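Local structure of Blr3880 protein (Bradyrhizobium japonicum, 2OOD) at residues H81-R86 against P105-Y110; K109-N114 against S140-A145; Y115-V120 against T146-E151. The protein probably catalyses the zinc-dependent hydrolytic deamination of guanine, giving xanthine and ammonia. All blocks are in the same frame, centred on the assembly; numbering follows the deposited sequence.

How the interactions relate
Strand 70-81 brings the chain to the zinc, and interaction 1 closes the loop that follows: 81-86 packs against 105-110, at the end of helix 95-107. Interaction 2 opens where interaction 1 ends, the two sharing Lys-109 and Tyr-110, and joins 109-114 to 140-145, the starts of helices 113-129 and 143-156. Interaction 3 lies further along the same two helices, 115-120 on 146-151. Its segments alternate with those of interaction 2, so these loops cross, both spanning strand 132-138. Tyr-115 OH reaches back to Arg-86 and Glu-106, and Arg-113 forms salt bridges to Glu-147 and Glu-148. Together the contacts tie the zinc-site loop to two outer helices of the barrel.

Interaction 1 (H81-R86 against P105-Y110); sequences HLPQTR and PEEIKY. With ZN (zinc ion), chain B; GUN (guanine), chain C.
Just beyond the His-79/His-81 zinc-binding pair that ends strand 70-81 of the amidohydrolase barrel, Pro-83 and Gln-84 pack against Glu-107 and Tyr-110. His-81 NE2 binds the zinc ion at 2.1 Å, alongside His-79, His-234 and Asp-326, with guanine N2 and a water also on the metal. Over one face of the His-81 ring, toward its rim, sits Gln-84 NE2, 3.0 Å above the plane. That nitrogen donates to Glu-107 OE2 at 2.8 Å, with amide and carboxylate planes 26° apart. Glu-107 runs extended beyond CG, its CG and carboxylate passing Pro-83, where OE1 is 3.4 Å from CG of the proline. Pro-83 CA lies over the face of the Tyr-110 ring, 3.7 Å from its centroid, a CH-pi contact. At the ring's edge, in its plane, a water accepts from Tyr-110 OH and Arg-86 N and donates to Pro-83 O and Glu-106 OE2; Glu-106 OE2 also bonds Tyr-115. Arg-86 reaches on to Trp-420 of the second subunit. An alanine at Glu-107 would probably leave Gln-84 NE2 and Arg-206, the salt-bridge partner of Glu-107, without their shared carboxylate, and the amide free to turn. Glu-107 thus probably acts as a second-shell residue, helping to hold the Gln-84 amide over the His-81 ring.

Interaction 2 (K109-N114 against S140-A145); sequences KYKDRN and SSSPVA
Van der Waals packing carries this contact, with Val-144 set against the backbone of Tyr-110, Lys-111 and Arg-113. Its CG1, anti to the backbone N (chi1 179°), meets Arg-113 CA at 3.5 Å and Tyr-110 O at 3.6 Å, while CG2 touches Lys-111 O at 3.4 Å. The Arg-113 chain bends at chi3 and lays its guanidinium beside the valine, CG1 being 3.8 Å above one face and offset toward the rim. Further along, Tyr-110 CB rests on Ala-145 CB at 3.9 Å. Hydrogen bonds run within each segment, none between them. Ser-142 is an N-cap, its OG accepting from Val-144 N at 3.2 Å, and the same oxygen lies 3.9 Å from Lys-111 CA. Asp-112 is the other N-cap: OD2 accepts weakly from Asn-114 N and also from Tyr-115 N. Charge enters through Arg-113, which forms salt bridges with Glu-147 and Glu-148 on the next turn of the opposing helix. The contact thus sets the capped starts of helices 113-129 and 143-156, joined in the chain through strand 132-138, side by side, with Pro-143 touching helix 179-193 and Trp-420 of the second subunit packing on Tyr-110.

Interaction 3 (Y115-V120 against T146-E151); sequences YAREGV and TEELFE
Val-120 packs against the backbone of Glu-148 and Leu-149, and this is the tight end of the contact. Its CG1 is 3.5 Å from Glu-148 O, and CG2 is 3.7 Å from Leu-149 N, so both methyls lie against one side of the peptide link between these residues. CG2 also meets Glu-148 CB at 3.8 Å, and CG1 reaches Leu-149 CD1 at 4.1 Å. Leu-82, from the loop after strand 70-81, touches both Val-120 and Leu-149 and continues the apolar layer inward. One turn before Val-120, Ala-116 CB lies against Glu-148 CG, the methylene chain of the glutamate serving as apolar surface. Helices 113-129 and 143-156 are neighbours on the outside of the amidohydrolase TIM barrel, with strand 132-138 between them in the chain. Their segments here run with a crossing angle of -40°, and the axes come within 8.8 Å. Toward the exposed Arg-117 the contact becomes looser and wetter. The bend of Glu-148 at chi2 (-54°) turns CD toward Arg-117; OE1 lies 3.7 Å from Arg-117 NE, a long salt bridge with guanidinium and carboxylate planes 81° apart. One water mediates the pairing, in the guanidinium plane at its edge: it accepts from Arg-117 NE at 2.8 Å and donates to Glu-148 OE1. The stronger partner of OE2 is Arg-113, which would probably share the neutralisation of this carboxylate with Arg-117.

Interaction 1 (H81-R86 against P105-Y110)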
loop_
_atom_site.group_PDB
_atom_site.type_symbol
_atom_site.label_atom_id
_atom_site.label_comp_id
_atom_site.label_asym_id
_atom_site.label_seq_id
_atom_site.Cartn_x
_atom_site.Cartn_y
_atom_site.Cartn_z
ATOM N N HIS A 81 4.785 17.417 -4.034
ATOM C CA HIS A 81 5.942 18.093 -4.605
ATOM C C HIS A 81 5.785 18.040 -6.121
ATOM O O HIS A 81 6.070 17.018 -6.742
ATOM C CB HIS A 81 7.235 17.377 -4.196
ATOM C CG HIS A 81 7.644 17.602 -2.773
ATOM N ND1 HIS A 81 8.413 18.675 -2.381
ATOM C CD2 HIS A 81 7.429 16.868 -1.656
ATOM C CE1 HIS A 81 8.657 18.589 -1.085
ATOM N NE2 HIS A 81 8.072 17.502 -0.620
ATOM N N LEU A 82 5.329 19.139 -6.707
ATOM C CA LEU A 82 5.130 19.226 -8.153
ATOM C C LEU A 82 6.291 18.701 -9.003
ATOM O O LEU A 82 6.093 17.861 -9.883
ATOM C CB LEU A 82 4.828 20.676 -8.553
ATOM C CG LEU A 82 5.203 21.091 -9.981
ATOM C CD1 LEU A 82 4.373 20.322 -10.991
ATOM C CD2 LEU A 82 4.995 22.584 -10.142
ATOM N N PRO A 83 7.517 19.192 -8.754
ATOM C CA PRO A 83 8.673 18.747 -9.531
ATOM C C PRO A 83 9.114 17.303 -9.306
ATOM O O PRO A 83 10.094 16.859 -9.897
ATOM C CB PRO A 83 9.749 19.757 -9.147
ATOM C CG PRO A 83 9.420 20.041 -7.729
ATOM C CD PRO A 83 7.920 20.183 -7.740
ATOM N N GLN A 84 8.398 16.565 -8.465
ATOM C CA GLN A 84 8.759 15.178 -8.210
ATOM C C GLN A 84 7.806 14.198 -8.895
ATOM O O GLN A 84 7.919 12.976 -8.735
ATOM C CB GLN A 84 8.800 14.926 -6.710
ATOM C CG GLN A 84 9.983 15.587 -6.041
ATOM C CD GLN A 84 9.924 15.495 -4.535
ATOM O OE1 GLN A 84 9.486 14.490 -3.989
ATOM N NE2 GLN A 84 10.378 16.538 -3.854
ATOM N N THR A 85 6.882 14.753 -9.677
ATOM C CA THR A 85 5.883 13.990 -10.417
ATOM C C THR A 85 6.440 12.807 -11.203
ATOM O O THR A 85 5.785 11.776 -11.332
ATOM C CB THR A 85 5.140 14.901 -11.425
ATOM O OG1 THR A 85 4.425 15.919 -10.717
ATOM C CG2 THR A 85 4.176 14.096 -12.278
ATOM N N ARG A 86 7.650 12.955 -11.723
ATOM C CA ARG A 86 8.252 11.916 -12.542
ATOM C C ARG A 86 9.183 10.956 -11.823
ATOM O O ARG A 86 9.596 9.951 -12.404
ATOM C CB ARG A 86 9.002 12.575 -13.698
ATOM C CG ARG A 86 9.403 11.640 -14.815
ATOM C CD ARG A 86 10.050 12.416 -15.940
ATOM N NE ARG A 86 10.236 11.584 -17.120
ATOM C CZ ARG A 86 10.791 12.003 -18.253
ATOM N NH1 ARG A 86 11.222 13.253 -18.357
ATOM N NH2 ARG A 86 10.909 11.171 -19.284
ATOM N N PRO A 105 18.446 16.326 -8.731
ATOM C CA PRO A 105 18.768 16.285 -10.159
ATOM C C PRO A 105 17.551 16.393 -11.083
ATOM O O PRO A 105 17.691 16.767 -12.246
ATOM C CB PRO A 105 19.533 14.963 -10.317
ATOM C CG PRO A 105 19.147 14.163 -9.113
ATOM C CD PRO A 105 19.053 15.193 -8.018
ATOM N N GLU A 106 16.362 16.087 -10.567
ATOM C CA GLU A 106 15.128 16.160 -11.360
ATOM C C GLU A 106 14.437 17.508 -11.219
ATOM O O GLU A 106 13.968 18.076 -12.197
ATOM C CB GLU A 106 14.162 15.050 -10.931
ATOM C CG GLU A 106 12.742 15.147 -11.486
ATOM C CD GLU A 106 12.647 14.865 -12.978
ATOM O OE1 GLU A 106 13.552 14.192 -13.525
ATOM O OE2 GLU A 106 11.651 15.307 -13.600
ATOM N N GLU A 107 14.378 18.018 -9.994
ATOM C CA GLU A 107 13.737 19.299 -9.729
ATOM C C GLU A 107 14.441 20.458 -10.417
ATOM O O GLU A 107 13.833 21.493 -10.702
ATOM C CB GLU A 107 13.674 19.555 -8.223
ATOM C CG GLU A 107 12.701 18.642 -7.511
ATOM C CD GLU A 107 12.362 19.115 -6.122
ATOM O OE1 GLU A 107 12.316 20.342 -5.902
ATOM O OE2 GLU A 107 12.122 18.260 -5.252
ATOM N N ILE A 108 15.727 20.282 -10.693
ATOM C CA ILE A 108 16.499 21.329 -11.337
ATOM C C ILE A 108 16.064 21.532 -12.798
ATOM O O ILE A 108 16.276 22.603 -13.369
ATOM C CB ILE A 108 18.014 21.003 -11.249
ATOM C CG1 ILE A 108 18.833 22.233 -11.633
ATOM C CG2 ILE A 108 18.349 19.824 -12.147
ATOM C CD1 ILE A 108 20.319 22.093 -11.346
ATOM N N LYS A 109 15.440 20.511 -13.388
ATOM C CA LYS A 109 14.970 20.585 -14.776
ATOM C C LYS A 109 13.829 21.588 -14.939
ATOM O O LYS A 109 13.598 22.105 -16.032
ATOM C CB LYS A 109 14.464 19.223 -15.259
ATOM C CG LYS A 109 15.449 18.085 -15.174
ATOM C CD LYS A 109 14.786 16.810 -15.677
ATOM C CE LYS A 109 15.716 15.615 -15.627
ATOM N NZ LYS A 109 15.040 14.388 -16.129
ATOM N N TYR A 110 13.108 21.848 -13.855
ATOM C CA TYR A 110 11.993 22.777 -13.907
ATOM C C TYR A 110 12.414 24.231 -14.070
ATOM O O TYR A 110 11.572 25.132 -14.041
ATOM C CB TYR A 110 11.099 22.598 -12.674
ATOM C CG TYR A 110 10.276 21.330 -12.745
ATOM C CD1 TYR A 110 10.881 20.080 -12.701
ATOM C CD2 TYR A 110 8.902 21.379 -12.919
ATOM C CE1 TYR A 110 10.137 18.913 -12.834
ATOM C CE2 TYR A 110 8.149 20.219 -13.054
ATOM C CZ TYR A 110 8.771 18.991 -13.012
ATOM O OH TYR A 110 8.024 17.839 -13.158
HETATM ZN ZN ZN B . 7.475 16.867 1.324
HETATM N N9 GUN C . 11.981 18.343 2.889
HETATM C C8 GUN C . 13.306 18.088 3.008
HETATM N N7 GUN C . 13.544 16.815 2.874
HETATM C C5 GUN C . 12.384 16.160 2.649
HETATM C C6 GUN C . 12.025 14.789 2.430
HETATM O O6 GUN C . 12.876 13.892 2.404
HETATM N N1 GUN C . 10.678 14.495 2.228
HETATM C C2 GUN C . 9.716 15.493 2.246
HETATM N N2 GUN C . 8.384 15.175 2.031
HETATM N N3 GUN C . 10.040 16.758 2.450
HETATM C C4 GUN C . 11.344 17.133 2.660
HETATM O O HOH W 1 9.164 15.536 -12.406
HETATM O O HOH W 2 8.004 14.823 -0.112
#

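Interaction 2 (K109-N114 against S140-A145)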
loop_
_atom_site.group_PDB
_atom_site.type_symbol
_atom_site.label_atom_id
_atom_site.label_comp_id
_atom_site.label_asym_id
_atom_site.label_seq_id
_atom_site.Cartn_x
_atom_site.Cartn_y
_atom_site.Cartn_z
ATOM N N LYS A 109 15.440 20.511 -13.388
ATOM C CA LYS A 109 14.970 20.585 -14.776
ATOM C C LYS A 109 13.829 21.588 -14.939
ATOM O O LYS A 109 13.598 22.105 -16.032
ATOM C CB LYS A 109 14.464 19.223 -15.259
ATOM C CG LYS A 109 15.449 18.085 -15.174
ATOM C CD LYS A 109 14.786 16.810 -15.677
ATOM C CE LYS A 109 15.716 15.615 -15.627
ATOM N NZ LYS A 109 15.040 14.388 -16.129
ATOM N N TYR A 110 13.108 21.848 -13.855
ATOM C CA TYR A 110 11.993 22.777 -13.907
ATOM C C TYR A 110 12.414 24.231 -14.070
ATOM O O TYR A 110 11.572 25.132 -14.041
ATOM C CB TYR A 110 11.099 22.598 -12.674
ATOM C CG TYR A 110 10.276 21.330 -12.745
ATOM C CD1 TYR A 110 10.881 20.080 -12.701
ATOM C CD2 TYR A 110 8.902 21.379 -12.919
ATOM C CE1 TYR A 110 10.137 18.913 -12.834
ATOM C CE2 TYR A 110 8.149 20.219 -13.054
ATOM C CZ TYR A 110 8.771 18.991 -13.012
ATOM O OH TYR A 110 8.024 17.839 -13.158
ATOM N N LYS A 111 13.719 24.448 -14.234
ATOM C CA LYS A 111 14.271 25.786 -14.455
ATOM C C LYS A 111 13.803 26.159 -15.857
ATOM O O LYS A 111 13.475 27.315 -16.142
ATOM C CB LYS A 111 15.801 25.744 -14.455
ATOM C CG LYS A 111 16.482 26.346 -13.251
ATOM C CD LYS A 111 17.991 26.389 -13.484
ATOM C CE LYS A 111 18.724 26.990 -12.284
ATOM N NZ LYS A 111 20.227 26.834 -12.381
ATOM N N ASP A 112 13.800 25.143 -16.720
ATOM C CA ASP A 112 13.385 25.238 -18.114
ATOM C C ASP A 112 11.856 25.317 -18.137
ATOM O O ASP A 112 11.180 24.408 -17.647
ATOM C CB ASP A 112 13.873 23.991 -18.846
ATOM C CG ASP A 112 13.451 23.958 -20.288
ATOM O OD1 ASP A 112 14.341 24.015 -21.166
ATOM O OD2 ASP A 112 12.229 23.874 -20.547
ATOM N N ARG A 113 11.308 26.389 -18.708
ATOM C CA ARG A 113 9.859 26.572 -18.722
ATOM C C ARG A 113 9.057 25.549 -19.518
ATOM O O ARG A 113 7.889 25.306 -19.208
ATOM C CB ARG A 113 9.510 27.977 -19.195
ATOM C CG ARG A 113 8.057 28.327 -18.993
ATOM C CD ARG A 113 7.782 29.727 -19.482
ATOM N NE ARG A 113 8.533 30.736 -18.737
ATOM C CZ ARG A 113 8.300 31.066 -17.469
ATOM N NH1 ARG A 113 7.333 30.468 -16.782
ATOM N NH2 ARG A 113 9.022 32.015 -16.889
ATOM N N ASN A 114 9.660 24.949 -20.537
ATOM C CA ASN A 114 8.949 23.947 -21.323
ATOM C C ASN A 114 8.724 22.685 -20.503
ATOM O O ASN A 114 7.626 22.122 -20.497
ATOM C CB ASN A 114 9.723 23.603 -22.596
ATOM C CG ASN A 114 9.659 24.711 -23.627
ATOM O OD1 ASN A 114 8.586 25.038 -24.144
ATOM N ND2 ASN A 114 10.809 25.306 -23.924
ATOM N N SER A 140 9.993 23.988 -7.051
ATOM C CA SER A 140 11.443 24.013 -6.963
ATOM C C SER A 140 11.847 25.414 -6.509
ATOM O O SER A 140 10.993 26.236 -6.167
ATOM C CB SER A 140 12.087 23.681 -8.310
ATOM O OG SER A 140 11.731 24.633 -9.294
ATOM N N SER A 141 13.147 25.681 -6.500
ATOM C CA SER A 141 13.652 26.980 -6.081
ATOM C C SER A 141 13.548 28.037 -7.175
ATOM O O SER A 141 13.801 29.213 -6.925
ATOM C CB SER A 141 15.100 26.837 -5.638
ATOM O OG SER A 141 15.819 26.076 -6.588
ATOM N N SER A 142 13.179 27.615 -8.385
ATOM C CA SER A 142 13.032 28.523 -9.523
ATOM C C SER A 142 11.592 28.999 -9.667
ATOM O O SER A 142 10.667 28.196 -9.678
ATOM C CB SER A 142 13.452 27.817 -10.812
ATOM O OG SER A 142 12.886 28.458 -11.945
ATOM N N PRO A 143 11.384 30.317 -9.795
ATOM C CA PRO A 143 10.019 30.843 -9.936
ATOM C C PRO A 143 9.231 30.250 -11.115
ATOM O O PRO A 143 8.000 30.227 -11.092
ATOM C CB PRO A 143 10.242 32.352 -10.081
ATOM C CG PRO A 143 11.482 32.584 -9.278
ATOM C CD PRO A 143 12.361 31.412 -9.680
ATOM N N VAL A 144 9.946 29.769 -12.129
ATOM C CA VAL A 144 9.326 29.180 -13.318
ATOM C C VAL A 144 8.267 28.130 -12.971
ATOM O O VAL A 144 7.089 28.287 -13.303
ATOM C CB VAL A 144 10.395 28.521 -14.224
ATOM C CG1 VAL A 144 9.744 27.883 -15.435
ATOM C CG2 VAL A 144 11.408 29.556 -14.656
ATOM N N ALA A 145 8.696 27.061 -12.301
ATOM C CA ALA A 145 7.795 25.986 -11.910
ATOM C C ALA A 145 6.562 26.519 -11.180
ATOM O O ALA A 145 5.449 26.048 -11.408
ATOM C CB ALA A 145 8.532 24.991 -11.036
#

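Interaction 3 (Y115-V120 against T146-E151)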
loop_
_atom_site.group_PDB
_atom_site.type_symbol
_atom_site.label_atom_id
_atom_site.label_comp_id
_atom_site.label_asym_id
_atom_site.label_seq_id
_atom_site.Cartn_x
_atom_site.Cartn_y
_atom_site.Cartn_z
ATOM N N TYR A 115 9.771 22.246 -19.810
ATOM C CA TYR A 115 9.696 21.058 -18.966
ATOM C C TYR A 115 8.725 21.331 -17.823
ATOM O O TYR A 115 7.905 20.494 -17.481
ATOM C CB TYR A 115 11.072 20.735 -18.389
ATOM C CG TYR A 115 11.217 19.328 -17.876
ATOM C CD1 TYR A 115 11.538 18.291 -18.730
ATOM C CD2 TYR A 115 11.038 19.034 -16.534
ATOM C CE1 TYR A 115 11.685 16.989 -18.265
ATOM C CE2 TYR A 115 11.181 17.731 -16.054
ATOM C CZ TYR A 115 11.508 16.713 -16.927
ATOM O OH TYR A 115 11.682 15.417 -16.465
ATOM N N ALA A 116 8.829 22.516 -17.235
ATOM C CA ALA A 116 7.964 22.898 -16.134
ATOM C C ALA A 116 6.510 22.854 -16.571
ATOM O O ALA A 116 5.644 22.358 -15.846
ATOM C CB ALA A 116 8.319 24.297 -15.649
ATOM N N ARG A 117 6.242 23.380 -17.763
ATOM C CA ARG A 117 4.880 23.404 -18.286
ATOM C C ARG A 117 4.327 21.991 -18.484
ATOM O O ARG A 117 3.153 21.733 -18.214
ATOM C CB ARG A 117 4.826 24.176 -19.605
ATOM C CG ARG A 117 3.421 24.297 -20.160
ATOM C CD ARG A 117 3.403 24.926 -21.542
ATOM N NE ARG A 117 3.858 26.309 -21.516
ATOM C CZ ARG A 117 4.941 26.753 -22.147
ATOM N NH1 ARG A 117 5.688 25.909 -22.856
ATOM N NH2 ARG A 117 5.269 28.041 -22.085
ATOM N N GLU A 118 5.172 21.076 -18.949
ATOM C CA GLU A 118 4.733 19.704 -19.163
ATOM C C GLU A 118 4.510 18.972 -17.839
ATOM O O GLU A 118 3.541 18.224 -17.694
ATOM C CB GLU A 118 5.749 18.938 -19.993
ATOM C CG GLU A 118 5.086 17.998 -20.968
ATOM C CD GLU A 118 5.853 16.704 -21.137
ATOM O OE1 GLU A 118 7.103 16.758 -21.282
ATOM O OE2 GLU A 118 5.193 15.632 -21.132
ATOM N N GLY A 119 5.412 19.183 -16.880
ATOM C CA GLY A 119 5.274 18.547 -15.584
ATOM C C GLY A 119 3.992 19.013 -14.924
ATOM O O GLY A 119 3.210 18.203 -14.433
ATOM N N VAL A 120 3.767 20.323 -14.918
ATOM C CA VAL A 120 2.564 20.883 -14.318
ATOM C C VAL A 120 1.314 20.263 -14.921
ATOM O O VAL A 120 0.325 20.038 -14.229
ATOM C CB VAL A 120 2.486 22.403 -14.525
ATOM C CG1 VAL A 120 1.115 22.909 -14.109
ATOM C CG2 VAL A 120 3.578 23.093 -13.723
ATOM N N THR A 146 6.751 27.499 -10.303
ATOM C CA THR A 146 5.623 28.067 -9.573
ATOM C C THR A 146 4.665 28.833 -10.485
ATOM O O THR A 146 3.443 28.737 -10.334
ATOM C CB THR A 146 6.092 29.024 -8.454
ATOM O OG1 THR A 146 6.805 28.279 -7.461
ATOM C CG2 THR A 146 4.897 29.710 -7.799
ATOM N N GLU A 147 5.215 29.595 -11.426
ATOM C CA GLU A 147 4.387 30.370 -12.344
ATOM C C GLU A 147 3.548 29.436 -13.206
ATOM O O GLU A 147 2.336 29.613 -13.322
ATOM C CB GLU A 147 5.253 31.259 -13.238
ATOM C CG GLU A 147 6.109 32.257 -12.484
ATOM C CD GLU A 147 7.157 32.912 -13.369
ATOM O OE1 GLU A 147 7.469 32.329 -14.429
ATOM O OE2 GLU A 147 7.679 33.992 -13.003
ATOM N N GLU A 148 4.191 28.436 -13.804
ATOM C CA GLU A 148 3.475 27.489 -14.651
ATOM C C GLU A 148 2.383 26.733 -13.900
ATOM O O GLU A 148 1.357 26.394 -14.485
ATOM C CB GLU A 148 4.448 26.490 -15.281
ATOM C CG GLU A 148 5.365 27.089 -16.337
ATOM C CD GLU A 148 4.602 27.827 -17.427
ATOM O OE1 GLU A 148 3.598 27.279 -17.929
ATOM O OE2 GLU A 148 5.011 28.950 -17.789
ATOM N N LEU A 149 2.598 26.471 -12.610
ATOM C CA LEU A 149 1.616 25.748 -11.804
ATOM C C LEU A 149 0.375 26.583 -11.524
ATOM O O LEU A 149 -0.749 26.115 -11.682
ATOM C CB LEU A 149 2.226 25.287 -10.475
ATOM C CG LEU A 149 1.201 24.713 -9.488
ATOM C CD1 LEU A 149 0.626 23.420 -10.025
ATOM C CD2 LEU A 149 1.848 24.482 -8.145
ATOM N N PHE A 150 0.576 27.820 -11.095
ATOM C CA PHE A 150 -0.553 28.691 -10.807
ATOM C C PHE A 150 -1.393 28.950 -12.051
ATOM O O PHE A 150 -2.621 28.967 -11.992
ATOM C CB PHE A 150 -0.065 30.027 -10.252
ATOM C CG PHE A 150 0.200 30.015 -8.776
ATOM C CD1 PHE A 150 -0.806 29.654 -7.881
ATOM C CD2 PHE A 150 1.438 30.409 -8.274
ATOM C CE1 PHE A 150 -0.585 29.690 -6.504
ATOM C CE2 PHE A 150 1.669 30.449 -6.898
ATOM C CZ PHE A 150 0.654 30.089 -6.013
ATOM N N GLU A 151 -0.730 29.154 -13.181
ATOM C CA GLU A 151 -1.433 29.443 -14.417
ATOM C C GLU A 151 -2.241 28.283 -14.989
ATOM O O GLU A 151 -3.359 28.488 -15.469
ATOM C CB GLU A 151 -0.445 30.009 -15.439
ATOM C CG GLU A 151 -0.297 31.520 -15.293
ATOM C CD GLU A 151 1.016 32.063 -15.816
ATOM O OE1 GLU A 151 1.454 31.640 -16.908
ATOM O OE2 GLU A 151 1.606 32.934 -15.136
HETATM O O HOH W 3 2.761 28.533 -20.285
HETATM O O HOH W 4 4.812 30.166 -20.842
#